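Local atomic coordinates of DUF1214 domain-containing protein (Burkholderia cenocepacia, PDB entry 6ANS), a protein that is of unknown function, carries the DUF1214 family domain, and in the crystal holds a sodium ion and a phosphate ion. Residues Q195-L198 with T202-P205; N106-Y111 with C324-S329. One frame throughout, in Å; residues are numbered along the deposited sequence.

How the interactions relate
Interactions 1 and 2 meet at the sheet that contains strands 109-115 and 188-196, their centres about 9 Å apart. Both are partly buried, interaction 2 lying closer to the chain's centre (about 12 Å against 17 Å, centre to centre). Interaction 1 is local: strand 188-196 runs out into a loop that folds back against the strand's end, with a buried aromatic ring against a glutamate and a proline that are both partly exposed. Interaction 2 spans more than two hundred residues and joins the turn before strand 109-115 to strand 324-326 of a different sheet, mainly through polar groups. Backbone hydrogen bonds, Phe197 with Asp108 and Gln195 with Leu110, stitch the two together.

Interaction 1 (Q195-L198 with T202-P205); sequences QTFL and TETP
Glu203 and Phe197 set the layout of this contact, their side chains sliding past each other in opposite directions. The glutamate reaches back toward the end of strand 188-196, while the phenylalanine points up the strand toward Pro205. The glutamate meets the ring at its edge: OE1 lies 3.1 Å from CD1 of Phe197, near the ring plane, and CB of Glu203 comes to the same rim at 3.7 Å from CD1. The carboxylate is turned 52° against the ring. With Glu203 CG anti to its own carbonyl carbon (chi1 -73°) and the chain extended beyond it, the carboxylate is carried past the ring to the backbone of Leu198. There OE2 of Glu203 accepts a weak hydrogen bond from Leu198 N at 3.5 Å, and OE1 lies 3.0 Å from the same nitrogen. OE1 also takes a weak hydrogen bond from Asp199 N, in the turn between the segments. CB of Leu198 packs 3.6 Å from Glu203 OE2.

At the other end of the ring, Pro205 crosses Phe197 at about a right angle, its CG 3.8 Å from CZ in an apolar contact. The Gln195 side chain likewise crosses the proline, OE1 resting 3.4 Å from Pro205 CA. Its amide is engaged beyond the proline, OE1 accepting from Ala206 N and NE2 donating to Gln112 on the neighbouring strand. Val131 and Leu110 also pack against Phe197.

The chemistry thus divides along the returning loop. Near the turn, one carboxylate lies against the backbone N-H groups of Leu198 and Asp199, each held weakly, and the positive ends of those peptide dipoles probably help to stabilise its negative charge; farther back, carbon contacts and the glutamine amide fasten the loop to the sheet.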
loop_
_atom_site.group_PDB
_atom_site.type_symbol
_atom_site.label_atom_id
_atom_site.label_comp_id
_atom_site.label_asym_id
_atom_site.label_seq_id
_atom_site.Cartn_x
_atom_site.Cartn_y
_atom_site.Cartn_z
ATOM N N GLN A 195 11.182 13.777 2.619
ATOM C CA GLN A 195 10.564 15.095 2.592
ATOM C C GLN A 195 10.050 15.382 3.996
ATOM O O GLN A 195 9.139 14.697 4.480
ATOM C CB GLN A 195 9.444 15.167 1.557
ATOM C CG GLN A 195 9.798 14.533 0.208
ATOM C CD GLN A 195 8.889 15.059 -0.894
ATOM O OE1 GLN A 195 8.354 16.159 -0.769
ATOM N NE2 GLN A 195 8.735 14.298 -1.985
ATOM N N THR A 196 10.617 16.389 4.647
ATOM C CA THR A 196 10.304 16.671 6.040
ATOM C C THR A 196 9.470 17.941 6.113
ATOM O O THR A 196 9.931 19.018 5.714
ATOM C CB THR A 196 11.577 16.817 6.871
ATOM O OG1 THR A 196 12.361 15.630 6.748
ATOM C CG2 THR A 196 11.220 17.035 8.342
ATOM N N PHE A 197 8.261 17.822 6.646
ATOM C CA PHE A 197 7.302 18.921 6.639
ATOM C C PHE A 197 7.329 19.662 7.969
ATOM O O PHE A 197 7.214 19.043 9.035
ATOM C CB PHE A 197 5.887 18.409 6.358
ATOM C CG PHE A 197 5.730 17.860 4.980
ATOM C CD1 PHE A 197 5.435 18.699 3.921
ATOM C CD2 PHE A 197 5.939 16.505 4.735
ATOM C CE1 PHE A 197 5.322 18.201 2.641
ATOM C CE2 PHE A 197 5.829 15.992 3.458
ATOM C CZ PHE A 197 5.521 16.848 2.404
ATOM N N LEU A 198 7.489 20.983 7.908
ATOM C CA LEU A 198 7.139 21.766 9.081
ATOM C C LEU A 198 5.639 21.657 9.340
ATOM O O LEU A 198 5.210 21.518 10.490
ATOM C CB LEU A 198 7.542 23.239 8.895
ATOM C CG LEU A 198 9.019 23.645 8.908
ATOM C CD1 LEU A 198 9.169 25.121 8.542
ATOM C CD2 LEU A 198 9.677 23.339 10.247
ATOM N N THR A 202 0.305 23.344 4.698
ATOM C CA THR A 202 0.688 24.511 3.917
ATOM C C THR A 202 1.907 24.301 3.029
ATOM O O THR A 202 2.268 25.209 2.261
ATOM C CB THR A 202 0.943 25.683 4.859
ATOM O OG1 THR A 202 2.058 25.359 5.695
ATOM C CG2 THR A 202 -0.292 25.923 5.711
ATOM N N GLU A 203 2.547 23.145 3.104
ATOM C CA GLU A 203 3.698 22.838 2.276
ATOM C C GLU A 203 3.280 21.855 1.199
ATOM O O GLU A 203 2.375 21.041 1.402
ATOM C CB GLU A 203 4.845 22.266 3.094
ATOM C CG GLU A 203 5.556 23.283 3.947
ATOM C CD GLU A 203 6.550 22.628 4.872
ATOM O OE1 GLU A 203 6.361 21.442 5.161
ATOM O OE2 GLU A 203 7.504 23.288 5.324
ATOM N N THR A 204 3.847 22.007 0.057
ATOM C CA THR A 204 3.530 21.140 -1.058
ATOM C C THR A 204 4.667 20.157 -1.255
ATOM O O THR A 204 5.826 20.594 -1.308
ATOM C CB THR A 204 3.337 21.987 -2.316
ATOM O OG1 THR A 204 2.212 22.867 -2.128
ATOM C CG2 THR A 204 3.110 21.106 -3.535
ATOM N N PRO A 205 4.394 18.850 -1.371
ATOM C CA PRO A 205 5.485 17.886 -1.559
ATOM C C PRO A 205 6.106 18.024 -2.936
ATOM O O PRO A 205 5.439 18.365 -3.914
ATOM C CB PRO A 205 4.799 16.516 -1.419
ATOM C CG PRO A 205 3.476 16.767 -0.795
ATOM C CD PRO A 205 3.098 18.191 -1.111
#

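Interaction 2 (N106-Y111 with C324-S329); sequences NPDNLY and CVNKHS. With PO4 (phosphate ion), chain E.
Asp108 and Asn326 supply the polar bond of this contact. ND2 of Asn326 donates to OD2 of Asp108 at 3.1 Å along a nearly straight path (172°). The acceptor lies in the amide plane of Asn326, yet the donor meets the carboxylate from above its plane. Cys324 SG sits 3.5 Å from OD2 of Asp108, and its CB packs on Pro107 CG at 4.0 Å. A water donates to Asp108 OD1 and, weakly, to Cys324 O, forming a second bridge.

Around this shell, both partners are held by further hydrogen bonds. Asn305 of strand 303-309 also donates to Asp108 OD2. Asn326 CG stands between its backbone N and carbonyl carbon (chi1 67°), which turns OD1 back to accept from Ser329 N while ND2 faces the aspartate. Ser329 OG in turn accepts from Asn326 N. Within 106-111, Asn106 OD1 takes the N-H of Asp108, and Tyr111 OH accepts from Asn106 N. Tyr111 OH donates to O3 of the phosphate at 2.6 Å; this ion, probably from the crystallisation liquor, is also hydrogen-bonded to Arg194, Tyr278 and Arg366.

The result is an Asx turn within a type I beta turn, docked onto an edge strand whose end is closed by an Asx motif.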
loop_
_atom_site.group_PDB
_atom_site.type_symbol
_atom_site.label_atom_id
_atom_site.label_comp_id
_atom_site.label_asym_id
_atom_site.label_seq_id
_atom_site.Cartn_x
_atom_site.Cartn_y
_atom_site.Cartn_z
ATOM N N ASN A 106 9.545 8.890 11.101
ATOM C CA ASN A 106 9.300 10.303 11.358
ATOM C C ASN A 106 7.904 10.680 10.876
ATOM O O ASN A 106 7.665 10.712 9.663
ATOM C CB ASN A 106 10.346 11.167 10.658
ATOM C CG ASN A 106 10.276 12.626 11.090
ATOM O OD1 ASN A 106 9.269 13.072 11.645
ATOM N ND2 ASN A 106 11.370 13.365 10.871
ATOM N N PRO A 107 6.974 11.009 11.775
ATOM C CA PRO A 107 5.613 11.347 11.318
ATOM C C PRO A 107 5.585 12.583 10.430
ATOM O O PRO A 107 4.685 12.708 9.597
ATOM C CB PRO A 107 4.840 11.574 12.627
ATOM C CG PRO A 107 5.657 10.897 13.695
ATOM C CD PRO A 107 7.095 11.079 13.243
ATOM N N ASP A 108 6.577 13.465 10.529
ATOM C CA ASP A 108 6.633 14.670 9.706
ATOM C C ASP A 108 7.268 14.438 8.350
ATOM O O ASP A 108 7.482 15.406 7.611
ATOM C CB ASP A 108 7.398 15.769 10.437
ATOM C CG ASP A 108 6.699 16.191 11.692
ATOM O OD1 ASP A 108 5.448 16.303 11.645
ATOM O OD2 ASP A 108 7.373 16.349 12.724
ATOM N N ASN A 109 7.558 13.191 8.004
ATOM C CA ASN A 109 8.212 12.857 6.752
ATOM C C ASN A 109 7.225 12.247 5.767
ATOM O O ASN A 109 6.361 11.450 6.141
ATOM C CB ASN A 109 9.347 11.848 6.973
ATOM C CG ASN A 109 10.640 12.486 7.430
ATOM O OD1 ASN A 109 10.680 13.672 7.760
ATOM N ND2 ASN A 109 11.721 11.677 7.485
ATOM N N LEU A 110 7.410 12.596 4.501
ATOM C CA LEU A 110 7.045 11.751 3.374
ATOM C C LEU A 110 8.298 10.966 2.995
ATOM O O LEU A 110 9.307 11.555 2.589
ATOM C CB LEU A 110 6.558 12.578 2.188
ATOM C CG LEU A 110 6.209 11.806 0.906
ATOM C CD1 LEU A 110 5.206 10.726 1.174
ATOM C CD2 LEU A 110 5.725 12.742 -0.215
ATOM N N TYR A 111 8.258 9.654 3.185
ATOM C CA TYR A 111 9.356 8.791 2.780
ATOM C C TYR A 111 9.066 8.236 1.401
ATOM O O TYR A 111 7.938 7.817 1.111
ATOM C CB TYR A 111 9.551 7.608 3.728
ATOM C CG TYR A 111 10.050 7.917 5.111
ATOM C CD1 TYR A 111 11.410 8.113 5.355
ATOM C CD2 TYR A 111 9.174 7.941 6.195
ATOM C CE1 TYR A 111 11.881 8.366 6.636
ATOM C CE2 TYR A 111 9.633 8.187 7.484
ATOM C CZ TYR A 111 10.995 8.397 7.692
ATOM O OH TYR A 111 11.459 8.634 8.954
ATOM N N CYS A 324 3.528 13.650 18.254
ATOM C CA CYS A 324 4.723 14.259 17.687
ATOM C C CYS A 324 4.619 15.773 17.836
ATOM O O CYS A 324 3.581 16.365 17.532
ATOM C CB CYS A 324 4.908 13.904 16.208
ATOM S SG CYS A 324 6.515 14.437 15.550
ATOM N N VAL A 325 5.707 16.386 18.277
ATOM C CA VAL A 325 5.828 17.830 18.436
ATOM C C VAL A 325 7.101 18.266 17.725
ATOM O O VAL A 325 8.135 17.596 17.838
ATOM C CB VAL A 325 5.853 18.211 19.930
ATOM C CG1 VAL A 325 6.537 19.506 20.133
ATOM C CG2 VAL A 325 4.432 18.302 20.458
ATOM N N ASN A 326 7.020 19.349 16.944
ATOM C CA ASN A 326 8.196 19.762 16.174
ATOM C C ASN A 326 8.470 21.263 16.233
ATOM O O ASN A 326 7.803 22.002 16.961
ATOM C CB ASN A 326 8.083 19.287 14.713
ATOM C CG ASN A 326 6.960 19.970 13.940
ATOM O OD1 ASN A 326 6.630 21.126 14.189
ATOM N ND2 ASN A 326 6.386 19.256 12.975
ATOM N N LYS A 327 9.460 21.714 15.454
ATOM C CA LYS A 327 9.868 23.113 15.460
ATOM C C LYS A 327 8.697 24.045 15.143
ATOM O O LYS A 327 8.642 25.169 15.649
ATOM C CB LYS A 327 11.011 23.310 14.462
ATOM C CG LYS A 327 11.383 24.757 14.225
ATOM C CD LYS A 327 12.696 24.895 13.476
ATOM C CE LYS A 327 13.117 26.367 13.416
ATOM N NZ LYS A 327 14.459 26.566 12.806
ATOM N N HIS A 328 7.751 23.582 14.329
ATOM C CA HIS A 328 6.579 24.360 13.936
ATOM C C HIS A 328 5.511 24.402 15.016
ATOM O O HIS A 328 4.792 25.399 15.125
ATOM C CB HIS A 328 5.979 23.765 12.655
ATOM C CG HIS A 328 4.590 24.251 12.344
ATOM N ND1 HIS A 328 4.334 25.461 11.734
ATOM C CD2 HIS A 328 3.379 23.679 12.564
ATOM C CE1 HIS A 328 3.028 25.611 11.588
ATOM N NE2 HIS A 328 2.427 24.547 12.086
ATOM N N SER A 329 5.350 23.324 15.782
ATOM C CA SER A 329 4.252 23.236 16.729
ATOM C C SER A 329 4.646 23.416 18.191
ATOM O O SER A 329 3.771 23.723 19.005
ATOM C CB SER A 329 3.540 21.887 16.562
ATOM O OG SER A 329 4.413 20.841 16.927
HETATM P P PO4 E . 14.632 9.357 10.182
HETATM O O1 PO4 E . 14.876 10.750 10.710
HETATM O O2 PO4 E . 13.790 8.644 11.192
HETATM O O3 PO4 E . 13.947 9.386 8.839
HETATM O O4 PO4 E . 15.983 8.703 10.030
HETATM O O HOH W 1 4.100 16.467 14.161
#